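Local coordinates for protein FACT-Spt16 (Cicer arietinum, PDB 5CE6) that probably serves the FACT complex as a histone chaperone subunit, through an N-terminal peptidase-like domain linked to binding histones H3-H4, at residues Glu84-Phe89 with Gly167-Leu172; Ser155-Ile160 with Ser180-Ser185; Ala210-Ser215 with Ala252-Lys257; Glu243-Ile248 with Val263-Pro268. All coordinates share one frame; numbering follows the deposited sequence.

Interaction 1. Residues Glu84-Phe89 with Gly167-Leu172; sequences ETIMVF and GRLLDL
Leu169 sends its CG anti to the backbone N (chi1 -169°), and Glu84 places its own CG likewise (chi1 -155°), which brings the leucine branch up against the glutamate stem. The methyl CD2 of Leu169 sits 3.7 Å from Glu84 CG and 3.5 Å from the carbonyl O of Glu84, the two side chains crossing obliquely. Ile86, two residues on, brings its CD1 to 3.9 Å from the same Leu169 CD2. A branched leucine suits this spot because one methyl can serve both an aliphatic stem and an isoleucine tip. Leu170 takes a smaller share, its CD2 lying 4.4 Å from Ile86 CG1. The contact sets the first turn of helix 168-179 against the start of strand 85-89 of the N-terminal lobe, at Glu84 to Ile86, with the short axes 36° apart; Met136 of helix 133-145 adjoins Leu169, and Ala57 of strand 53-58 adjoins both Leu170 and Ile86. Glu84 and Thr85 form a G1 beta bulge opposite Cys58, and the left-handed backbone of Glu84 belongs to that irregularity. Gly167 stands at the N-cap, and its backbone angles would push any beta carbon into the carbonyl oxygen before it, which favours glycine. The carboxylate of Glu84 meets the helix through a water, which donates to Glu84 OE2 at 2.5 Å and accepts from Leu169 N at 3.2 Å. The chemistry is thus divided: methyls and methylenes make the direct contact, while a negative group addresses the helix start through water, where the helix dipole would probably favour it.

Interaction 2. Residues Ser155-Ile160 with Ser180-Ser185; sequences STVGHI and SKFRLS
A beta-alpha-beta unit brings two parallel strands side by side here, Thr156 pairing with Arg183, Val157 with Leu184 and Gly158 with Ser185, while helix 168-179 makes the connection between them. Four backbone bonds zip the strands together: Arg183 N to Ser155 O, Val157 N to Arg183 O at 2.8 Å, Ser185 N to Val157 O, and His159 N to Ser185 O. On the face carrying Thr156, Arg183 and Ser185, the threonine and arginine side chains run alongside each other; the bent arginine chain brings its guanidinium flat against Thr156 CG2, which lies 3.9 Å above the centre of that group. The same methyl touches Ser185 OG at 3.3 Å, a hydroxyl bonded to Gly49 O. At Gly158 a beta carbon would sit about 3.7 Å from Ser185 O, and glycine avoids this. Strand 183-186 forms an outer edge of the six-stranded mixed sheet of the N-terminal lobe, with strand 156-159 just inside it. Val157 and Leu184 point to the other face. Phe182, just ahead of the edge strand, puts its CD1 3.4 Å from Ser155 CB and its CD2 3.6 Å from Val157 CG2, while Ile140 and Ile143 of helix 133-145 also touch it. An alanine at Phe182 would probably open a gap beside Ser155 and Val157 and uncover part of those two isoleucines. Val157, beta-branched and apolar, suits a buried strand packed against Phe182 and Ile143, and its CB also meets Leu184 CD2 at 4.0 Å. Further along, the His159 ring presents its edge to Ser185 O, CD2 approaching to 3.3 Å, and crosses Leu184 at about a right angle.

Interaction 3. Residues Ala210-Ser215 with Ala252-Lys257; sequences AYLTGS and AKVNCK
Cys256 and Leu212 make the tight part of this contact, in which a loop leans on helix 200-230 of the M24 peptidase-like domain, whose family has the pita-bread fold. The sulfur of Cys256 stands anti to its backbone N (chi1 -174°), a setting that directs it at the helix; SG lies 3.8 Å from Leu212 CD1 and 3.9 Å from Leu212 CB. A cysteine suits the place, being short enough to sit against Leu212 CB and CD1 yet apolar enough to face leucine, and Pro251 touches both residues. Val254 adds a looser layer: its CG2 is 4.3 Å from Leu212 CD1 and 4.5 Å from Ser215 CB, distances that denote a light touch, and it also leans on Asn219 and Phe220 further along the same helix. The outer side is different again. Tyr211 is exposed and offers only the edge of its ring to the sulfur, CD2 to Cys256 SG measuring 4.2 Å. Asn255 and Lys257, on the loop to either side of Cys256, are exposed and modelled no further than CB, in keeping with mobile ends. Both have left-handed backbone angles, and this bending of the chain accompanies the inward turn of Cys256 between them. Before the bend, Asn255 N bonds to Ala252 O. On the helix, the partly exposed Ser215 turns its hydroxyl back on its own chain: OG donates to Tyr211 O at 2.6 Å and Ser215 N donates to it at 2.9 Å, the two donors arriving from opposite faces of the carbonyl plane.

Interaction 4. Residues Glu243-Ile248 with Val263-Pro268; sequences ETEKVI and VDICYP
Ile248 and Ile265 meet through their branch methyls, CG2 to CG2 at 3.7 Å, the two side chains crossing at about a right angle. Next to them Val263 puts CG1 3.9 Å from Ile248 CG2 and 3.3 Å from Ile248 O. Valine and isoleucine are at home in a strand, and here their branches reach Ile248. The far end of Ile265 turns to Glu245: its CD1 lies 3.5 Å from Glu245 CD and 3.7 Å from Glu245 CG, the methyl sitting over the flat of the carboxylate with the CG methylene beside it. An alanine in place of Glu245 would probably leave the Ile265 CD1 methyl without this cover and more open to solvent. The first torsion of Ile265 (chi1 65°) puts CG1 between the backbone N and the carbonyl carbon, with CD1 beyond it meeting Glu245. In the second shell, Asp264 OD1 takes a weak bond from Ile265 N, and Pro269 also touches Glu245. The short axes of helix 243-248 and strand 263-265 run nearly antiparallel, 162° apart; alongside, Ile248 also touches Val302 and Ala304 of strand 296-306, and Val263 touches Leu212 of helix 200-230.

The four contacts fall into two pairs, one in each lobe. Interactions 1 and 2 both use the unit of strand 156-159, helix 168-179 and strand 183-186, interaction 1 through its helix and interaction 2 through its strands, their centres 15 Å apart. Interactions 3 and 4 lie in the peptidase-like domain with centres 11 Å apart and touch directly, Leu212 CD2 meeting Val263 CG1 and Val254 CG1 meeting Val247 CG1, each at 3.5 Å. Across the two lobes, the nearest atoms of interactions 1 and 4 are about 17 Å apart. The potassium ion, bound at Ala295, Ser420 and Asn422, uses no residue of these contacts.

Interaction 1. Residues Glu84-Phe89 with Gly167-Leu172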
# COMPACT_ATOMS: atom_id res chain seq x y z
N GLU A 84 -0.39 -3.49 20.53
CA GLU A 84 -1.13 -3.27 21.77
C GLU A 84 -0.73 -1.96 22.47
O GLU A 84 -0.44 -1.93 23.67
CB GLU A 84 -1.00 -4.48 22.71
CG GLU A 84 -2.15 -4.60 23.69
CD GLU A 84 -2.07 -5.85 24.54
OE1 GLU A 84 -0.99 -6.12 25.11
OE2 GLU A 84 -3.09 -6.56 24.64
N THR A 85 -0.73 -0.89 21.69
CA THR A 85 -0.34 0.43 22.19
C THR A 85 -1.36 1.46 21.75
O THR A 85 -1.82 1.44 20.61
CB THR A 85 1.07 0.82 21.68
OG1 THR A 85 2.04 -0.09 22.21
CG2 THR A 85 1.45 2.23 22.11
N ILE A 86 -1.71 2.37 22.66
CA ILE A 86 -2.55 3.51 22.32
C ILE A 86 -1.72 4.79 22.46
O ILE A 86 -1.03 4.98 23.46
CB ILE A 86 -3.74 3.60 23.27
CG1 ILE A 86 -4.64 2.36 23.13
CG2 ILE A 86 -4.53 4.88 23.04
CD1 ILE A 86 -5.54 2.13 24.36
N MET A 87 -1.79 5.67 21.47
CA MET A 87 -1.07 6.94 21.54
C MET A 87 -2.03 8.08 21.26
O MET A 87 -2.74 8.06 20.25
CB MET A 87 0.09 6.96 20.55
CG MET A 87 0.90 8.23 20.54
SD MET A 87 2.49 7.95 19.72
CE MET A 87 1.95 7.42 18.10
N VAL A 88 -2.05 9.07 22.15
CA VAL A 88 -2.96 10.21 22.01
C VAL A 88 -2.20 11.53 21.98
O VAL A 88 -1.50 11.89 22.93
CB VAL A 88 -4.00 10.25 23.14
CG1 VAL A 88 -4.86 11.49 23.01
CG2 VAL A 88 -4.88 9.00 23.09
N PHE A 89 -2.36 12.26 20.88
CA PHE A 89 -1.70 13.55 20.71
C PHE A 89 -2.63 14.65 21.16
O PHE A 89 -3.79 14.67 20.78
CB PHE A 89 -1.36 13.77 19.24
CG PHE A 89 -0.50 12.70 18.66
CD1 PHE A 89 -1.06 11.58 18.05
CD2 PHE A 89 0.88 12.80 18.73
CE1 PHE A 89 -0.26 10.59 17.51
CE2 PHE A 89 1.69 11.82 18.20
CZ PHE A 89 1.12 10.71 17.58
N GLY A 167 -8.90 -6.99 19.58
CA GLY A 167 -8.30 -7.26 20.88
C GLY A 167 -8.94 -6.50 22.02
O GLY A 167 -9.60 -5.48 21.82
N ARG A 168 -8.74 -7.01 23.24
CA ARG A 168 -9.35 -6.43 24.43
C ARG A 168 -9.01 -4.95 24.65
O ARG A 168 -9.90 -4.15 24.94
CB ARG A 168 -8.99 -7.25 25.66
CG ARG A 168 -9.28 -8.73 25.49
CD ARG A 168 -9.27 -9.46 26.81
NE ARG A 168 -9.95 -10.75 26.70
CZ ARG A 168 -11.27 -10.89 26.73
NH1 ARG A 168 -12.06 -9.83 26.86
NH2 ARG A 168 -11.81 -12.10 26.63
N LEU A 169 -7.74 -4.60 24.51
CA LEU A 169 -7.29 -3.22 24.75
C LEU A 169 -8.03 -2.24 23.85
O LEU A 169 -8.63 -1.27 24.33
CB LEU A 169 -5.78 -3.08 24.53
CG LEU A 169 -5.18 -1.76 25.02
CD1 LEU A 169 -5.01 -1.80 26.53
CD2 LEU A 169 -3.86 -1.44 24.34
N LEU A 170 -7.98 -2.49 22.54
CA LEU A 170 -8.60 -1.59 21.57
C LEU A 170 -10.12 -1.57 21.72
O LEU A 170 -10.76 -0.53 21.54
CB LEU A 170 -8.21 -1.97 20.14
CG LEU A 170 -6.75 -1.89 19.69
CD1 LEU A 170 -6.64 -1.38 18.27
CD2 LEU A 170 -5.87 -1.09 20.63
N ASP A 171 -10.70 -2.73 22.04
CA ASP A 171 -12.13 -2.83 22.28
C ASP A 171 -12.56 -1.91 23.41
O ASP A 171 -13.52 -1.14 23.28
CB ASP A 171 -12.53 -4.27 22.63
CG ASP A 171 -12.71 -5.15 21.41
OD1 ASP A 171 -12.91 -4.60 20.31
OD2 ASP A 171 -12.66 -6.39 21.57
N LEU A 172 -11.83 -1.98 24.52
CA LEU A 172 -12.14 -1.17 25.68
C LEU A 172 -11.96 0.31 25.37
O LEU A 172 -12.81 1.15 25.71
CB LEU A 172 -11.28 -1.59 26.87
CG LEU A 172 -11.47 -0.80 28.17
CD1 LEU A 172 -12.92 -0.84 28.61
CD2 LEU A 172 -10.56 -1.34 29.28
O HOH W 1 -5.37 -6.53 23.51

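Interaction 2. Residues Ser155-Ile160 with Ser180-Ser185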
# COMPACT_ATOMS: atom_id res chain seq x y z
N SER A 155 -14.49 18.92 23.54
CA SER A 155 -13.36 18.26 22.90
C SER A 155 -13.75 17.46 21.66
O SER A 155 -14.73 16.72 21.66
CB SER A 155 -12.61 17.36 23.89
OG SER A 155 -11.79 18.12 24.77
N THR A 156 -12.97 17.63 20.60
CA THR A 156 -13.11 16.79 19.42
C THR A 156 -11.86 15.92 19.29
O THR A 156 -10.75 16.43 19.13
CB THR A 156 -13.32 17.62 18.14
OG1 THR A 156 -14.56 18.33 18.23
CG2 THR A 156 -13.33 16.72 16.92
N VAL A 157 -12.06 14.61 19.38
CA VAL A 157 -10.96 13.66 19.22
C VAL A 157 -11.01 13.04 17.84
O VAL A 157 -12.00 12.43 17.45
CB VAL A 157 -11.02 12.55 20.28
CG1 VAL A 157 -9.93 11.51 20.03
CG2 VAL A 157 -10.86 13.14 21.65
N GLY A 158 -9.92 13.20 17.09
CA GLY A 158 -9.81 12.56 15.79
C GLY A 158 -9.33 11.13 15.94
O GLY A 158 -8.47 10.84 16.77
N HIS A 159 -9.90 10.23 15.15
CA HIS A 159 -9.41 8.86 15.09
C HIS A 159 -9.54 8.34 13.67
O HIS A 159 -10.19 8.97 12.84
CB HIS A 159 -10.15 7.95 16.08
CG HIS A 159 -11.61 7.81 15.79
ND1 HIS A 159 -12.29 6.61 15.94
CD2 HIS A 159 -12.54 8.71 15.37
CE1 HIS A 159 -13.56 6.78 15.62
NE2 HIS A 159 -13.73 8.04 15.27
N ILE A 160 -8.90 7.21 13.39
CA ILE A 160 -9.02 6.60 12.08
C ILE A 160 -10.27 5.73 12.16
O ILE A 160 -10.20 4.55 12.52
CB ILE A 160 -7.77 5.78 11.74
CG1 ILE A 160 -6.53 6.69 11.85
CG2 ILE A 160 -7.87 5.19 10.36
CD1 ILE A 160 -5.21 5.95 11.88
N SER A 180 -17.38 8.60 26.20
CA SER A 180 -16.99 9.93 26.66
C SER A 180 -17.93 10.97 26.06
O SER A 180 -18.74 10.66 25.19
CB SER A 180 -15.55 10.25 26.26
OG SER A 180 -15.47 10.63 24.90
N LYS A 181 -17.82 12.21 26.53
CA LYS A 181 -18.63 13.30 25.98
C LYS A 181 -18.06 13.80 24.65
O LYS A 181 -18.70 14.61 23.97
CB LYS A 181 -18.70 14.45 26.98
N PHE A 182 -16.88 13.31 24.28
CA PHE A 182 -16.14 13.84 23.14
C PHE A 182 -16.84 13.68 21.81
O PHE A 182 -17.47 12.65 21.54
CB PHE A 182 -14.76 13.18 23.02
CG PHE A 182 -13.89 13.35 24.23
CD1 PHE A 182 -14.03 14.45 25.06
CD2 PHE A 182 -12.92 12.40 24.53
CE1 PHE A 182 -13.23 14.60 26.18
CE2 PHE A 182 -12.11 12.54 25.64
CZ PHE A 182 -12.26 13.64 26.47
N ARG A 183 -16.71 14.69 20.96
CA ARG A 183 -17.07 14.56 19.57
C ARG A 183 -15.94 13.78 18.89
O ARG A 183 -14.77 14.07 19.12
CB ARG A 183 -17.21 15.94 18.94
CG ARG A 183 -18.35 16.07 17.95
CD ARG A 183 -17.84 16.32 16.54
NE ARG A 183 -17.23 17.65 16.41
CZ ARG A 183 -16.66 18.11 15.29
NH1 ARG A 183 -16.62 17.35 14.21
NH2 ARG A 183 -16.14 19.32 15.27
N LEU A 184 -16.29 12.79 18.07
CA LEU A 184 -15.29 11.97 17.39
C LEU A 184 -15.26 12.25 15.88
O LEU A 184 -16.30 12.16 15.22
CB LEU A 184 -15.53 10.48 17.65
CG LEU A 184 -15.57 9.99 19.10
CD1 LEU A 184 -15.73 8.48 19.16
CD2 LEU A 184 -14.33 10.41 19.87
N SER A 185 -14.09 12.57 15.34
CA SER A 185 -13.94 12.87 13.92
C SER A 185 -12.99 11.91 13.21
O SER A 185 -11.93 11.57 13.74
CB SER A 185 -13.41 14.30 13.73
OG SER A 185 -14.35 15.25 14.19

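Interaction 3. Residues Ala210-Ser215 with Ala252-Lys257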
# COMPACT_ATOMS: atom_id res chain seq x y z
N ALA A 210 11.30 -1.56 -4.96
CA ALA A 210 10.89 -1.75 -6.35
C ALA A 210 11.95 -2.45 -7.19
O ALA A 210 11.61 -3.21 -8.10
CB ALA A 210 10.50 -0.42 -6.98
N TYR A 211 13.22 -2.16 -6.93
CA TYR A 211 14.30 -2.85 -7.62
C TYR A 211 14.24 -4.36 -7.36
O TYR A 211 14.35 -5.17 -8.28
CB TYR A 211 15.67 -2.31 -7.19
CG TYR A 211 16.81 -2.83 -8.04
CD1 TYR A 211 17.15 -2.21 -9.24
CD2 TYR A 211 17.54 -3.95 -7.66
CE1 TYR A 211 18.18 -2.68 -10.03
CE2 TYR A 211 18.58 -4.43 -8.44
CZ TYR A 211 18.89 -3.79 -9.63
OH TYR A 211 19.92 -4.26 -10.41
N LEU A 212 14.05 -4.74 -6.10
CA LEU A 212 13.91 -6.15 -5.74
C LEU A 212 12.67 -6.75 -6.38
O LEU A 212 12.73 -7.84 -6.96
CB LEU A 212 13.85 -6.30 -4.22
CG LEU A 212 13.52 -7.71 -3.70
CD1 LEU A 212 14.55 -8.70 -4.21
CD2 LEU A 212 13.50 -7.70 -2.19
N THR A 213 11.56 -6.04 -6.28
CA THR A 213 10.30 -6.47 -6.89
C THR A 213 10.48 -6.77 -8.38
O THR A 213 10.07 -7.84 -8.88
CB THR A 213 9.22 -5.40 -6.70
OG1 THR A 213 8.90 -5.30 -5.31
CG2 THR A 213 7.95 -5.73 -7.48
N GLY A 214 11.09 -5.83 -9.08
CA GLY A 214 11.33 -6.01 -10.50
C GLY A 214 12.31 -7.13 -10.79
O GLY A 214 12.13 -7.88 -11.76
N SER A 215 13.34 -7.24 -9.96
CA SER A 215 14.36 -8.27 -10.13
C SER A 215 13.75 -9.66 -9.96
O SER A 215 14.10 -10.60 -10.68
CB SER A 215 15.50 -8.09 -9.13
OG SER A 215 16.07 -6.81 -9.23
N ALA A 252 19.20 -12.49 -2.34
CA ALA A 252 20.41 -13.11 -2.85
C ALA A 252 20.09 -14.09 -3.97
O ALA A 252 20.82 -14.18 -4.96
CB ALA A 252 21.12 -13.81 -1.73
N LYS A 253 18.99 -14.83 -3.80
CA LYS A 253 18.53 -15.79 -4.80
C LYS A 253 18.31 -15.17 -6.19
O LYS A 253 18.17 -15.89 -7.18
CB LYS A 253 17.25 -16.50 -4.33
CG LYS A 253 17.47 -17.49 -3.19
CD LYS A 253 16.46 -18.62 -3.24
CE LYS A 253 16.86 -19.78 -2.33
NZ LYS A 253 15.98 -20.96 -2.54
N VAL A 254 18.28 -13.84 -6.25
CA VAL A 254 18.29 -13.14 -7.54
C VAL A 254 19.36 -12.05 -7.60
O VAL A 254 19.22 -11.09 -8.35
CB VAL A 254 16.91 -12.53 -7.89
CG1 VAL A 254 15.96 -13.60 -8.37
CG2 VAL A 254 16.34 -11.74 -6.72
N ASN A 255 20.41 -12.21 -6.80
CA ASN A 255 21.52 -11.25 -6.76
C ASN A 255 21.05 -9.81 -6.60
O ASN A 255 21.16 -9.01 -7.53
CB ASN A 255 22.38 -11.38 -8.02
N CYS A 256 20.52 -9.47 -5.44
CA CYS A 256 19.95 -8.15 -5.24
C CYS A 256 20.85 -7.17 -4.49
O CYS A 256 20.89 -5.98 -4.82
CB CYS A 256 18.60 -8.25 -4.54
SG CYS A 256 17.76 -6.68 -4.42
N LYS A 257 21.55 -7.66 -3.47
CA LYS A 257 22.41 -6.84 -2.61
C LYS A 257 21.62 -5.85 -1.74
O LYS A 257 22.06 -4.72 -1.51
CB LYS A 257 23.51 -6.13 -3.42

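Interaction 4. Residues Glu243-Ile248 with Val263-Pro268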
# COMPACT_ATOMS: atom_id res chain seq x y z
N GLU A 243 7.32 -20.18 -3.82
CA GLU A 243 8.67 -20.12 -4.36
C GLU A 243 9.09 -18.67 -4.60
O GLU A 243 10.26 -18.31 -4.41
CB GLU A 243 8.76 -20.90 -5.67
CG GLU A 243 8.59 -22.40 -5.52
CD GLU A 243 9.72 -23.02 -4.73
OE1 GLU A 243 10.89 -22.80 -5.09
OE2 GLU A 243 9.42 -23.74 -3.75
N THR A 244 8.13 -17.84 -5.00
CA THR A 244 8.38 -16.41 -5.24
C THR A 244 8.64 -15.71 -3.90
O THR A 244 9.55 -14.88 -3.78
CB THR A 244 7.20 -15.76 -5.98
OG1 THR A 244 7.02 -16.42 -7.24
CG2 THR A 244 7.47 -14.28 -6.24
N GLU A 245 7.86 -16.06 -2.89
CA GLU A 245 8.09 -15.56 -1.53
C GLU A 245 9.51 -15.81 -1.08
O GLU A 245 10.17 -14.91 -0.54
CB GLU A 245 7.15 -16.24 -0.53
CG GLU A 245 5.88 -15.47 -0.22
CD GLU A 245 5.18 -16.02 1.02
OE1 GLU A 245 5.86 -16.23 2.04
OE2 GLU A 245 3.95 -16.24 0.96
N LYS A 246 9.98 -17.04 -1.26
CA LYS A 246 11.32 -17.42 -0.83
C LYS A 246 12.40 -16.57 -1.47
O LYS A 246 13.39 -16.22 -0.83
CB LYS A 246 11.58 -18.89 -1.14
CG LYS A 246 10.73 -19.83 -0.32
CD LYS A 246 11.28 -21.25 -0.39
CE LYS A 246 10.39 -22.16 -1.22
NZ LYS A 246 10.93 -23.56 -1.26
N VAL A 247 12.20 -16.23 -2.74
CA VAL A 247 13.18 -15.42 -3.47
C VAL A 247 13.17 -13.97 -2.97
O VAL A 247 14.22 -13.34 -2.87
CB VAL A 247 12.92 -15.49 -4.99
CG1 VAL A 247 13.84 -14.56 -5.71
CG2 VAL A 247 13.12 -16.92 -5.49
N ILE A 248 11.98 -13.45 -2.68
CA ILE A 248 11.88 -12.10 -2.11
C ILE A 248 12.62 -12.01 -0.78
O ILE A 248 13.42 -11.09 -0.57
CB ILE A 248 10.41 -11.68 -1.92
CG1 ILE A 248 9.70 -11.56 -3.27
CG2 ILE A 248 10.32 -10.36 -1.18
CD1 ILE A 248 8.21 -11.43 -3.13
N VAL A 263 13.94 -6.71 4.42
CA VAL A 263 13.01 -7.10 3.35
C VAL A 263 11.83 -7.94 3.85
O VAL A 263 12.00 -8.87 4.65
CB VAL A 263 13.74 -7.92 2.26
CG1 VAL A 263 12.75 -8.40 1.20
CG2 VAL A 263 14.83 -7.09 1.63
N ASP A 264 10.62 -7.59 3.40
CA ASP A 264 9.45 -8.44 3.63
C ASP A 264 8.62 -8.49 2.35
O ASP A 264 8.92 -7.80 1.37
CB ASP A 264 8.61 -7.91 4.79
CG ASP A 264 7.67 -8.97 5.35
OD1 ASP A 264 7.74 -10.14 4.91
OD2 ASP A 264 6.87 -8.63 6.25
N ILE A 265 7.58 -9.31 2.34
CA ILE A 265 6.68 -9.36 1.20
C ILE A 265 5.49 -8.45 1.50
O ILE A 265 5.03 -8.37 2.64
CB ILE A 265 6.18 -10.80 0.89
CG1 ILE A 265 5.32 -11.34 2.03
CG2 ILE A 265 7.35 -11.73 0.62
CD1 ILE A 265 4.59 -12.63 1.72
N CYS A 266 4.99 -7.75 0.49
CA CYS A 266 3.85 -6.85 0.71
C CYS A 266 2.56 -7.63 0.86
O CYS A 266 1.64 -7.21 1.57
CB CYS A 266 3.68 -5.87 -0.45
SG CYS A 266 5.07 -4.77 -0.62
N TYR A 267 2.49 -8.74 0.14
CA TYR A 267 1.31 -9.61 0.15
C TYR A 267 1.76 -10.92 -0.48
O TYR A 267 2.80 -10.96 -1.14
CB TYR A 267 0.16 -8.98 -0.65
CG TYR A 267 0.51 -8.66 -2.10
CD1 TYR A 267 0.37 -9.62 -3.09
CD2 TYR A 267 1.00 -7.42 -2.45
CE1 TYR A 267 0.68 -9.32 -4.41
CE2 TYR A 267 1.32 -7.12 -3.76
CZ TYR A 267 1.17 -8.08 -4.73
OH TYR A 267 1.48 -7.77 -6.04
N PRO A 268 1.01 -12.01 -0.25
CA PRO A 268 1.40 -13.28 -0.86
C PRO A 268 1.28 -13.14 -2.36
O PRO A 268 0.22 -12.71 -2.82
CB PRO A 268 0.35 -14.27 -0.34
CG PRO A 268 -0.12 -13.66 0.95
CD PRO A 268 -0.13 -12.18 0.69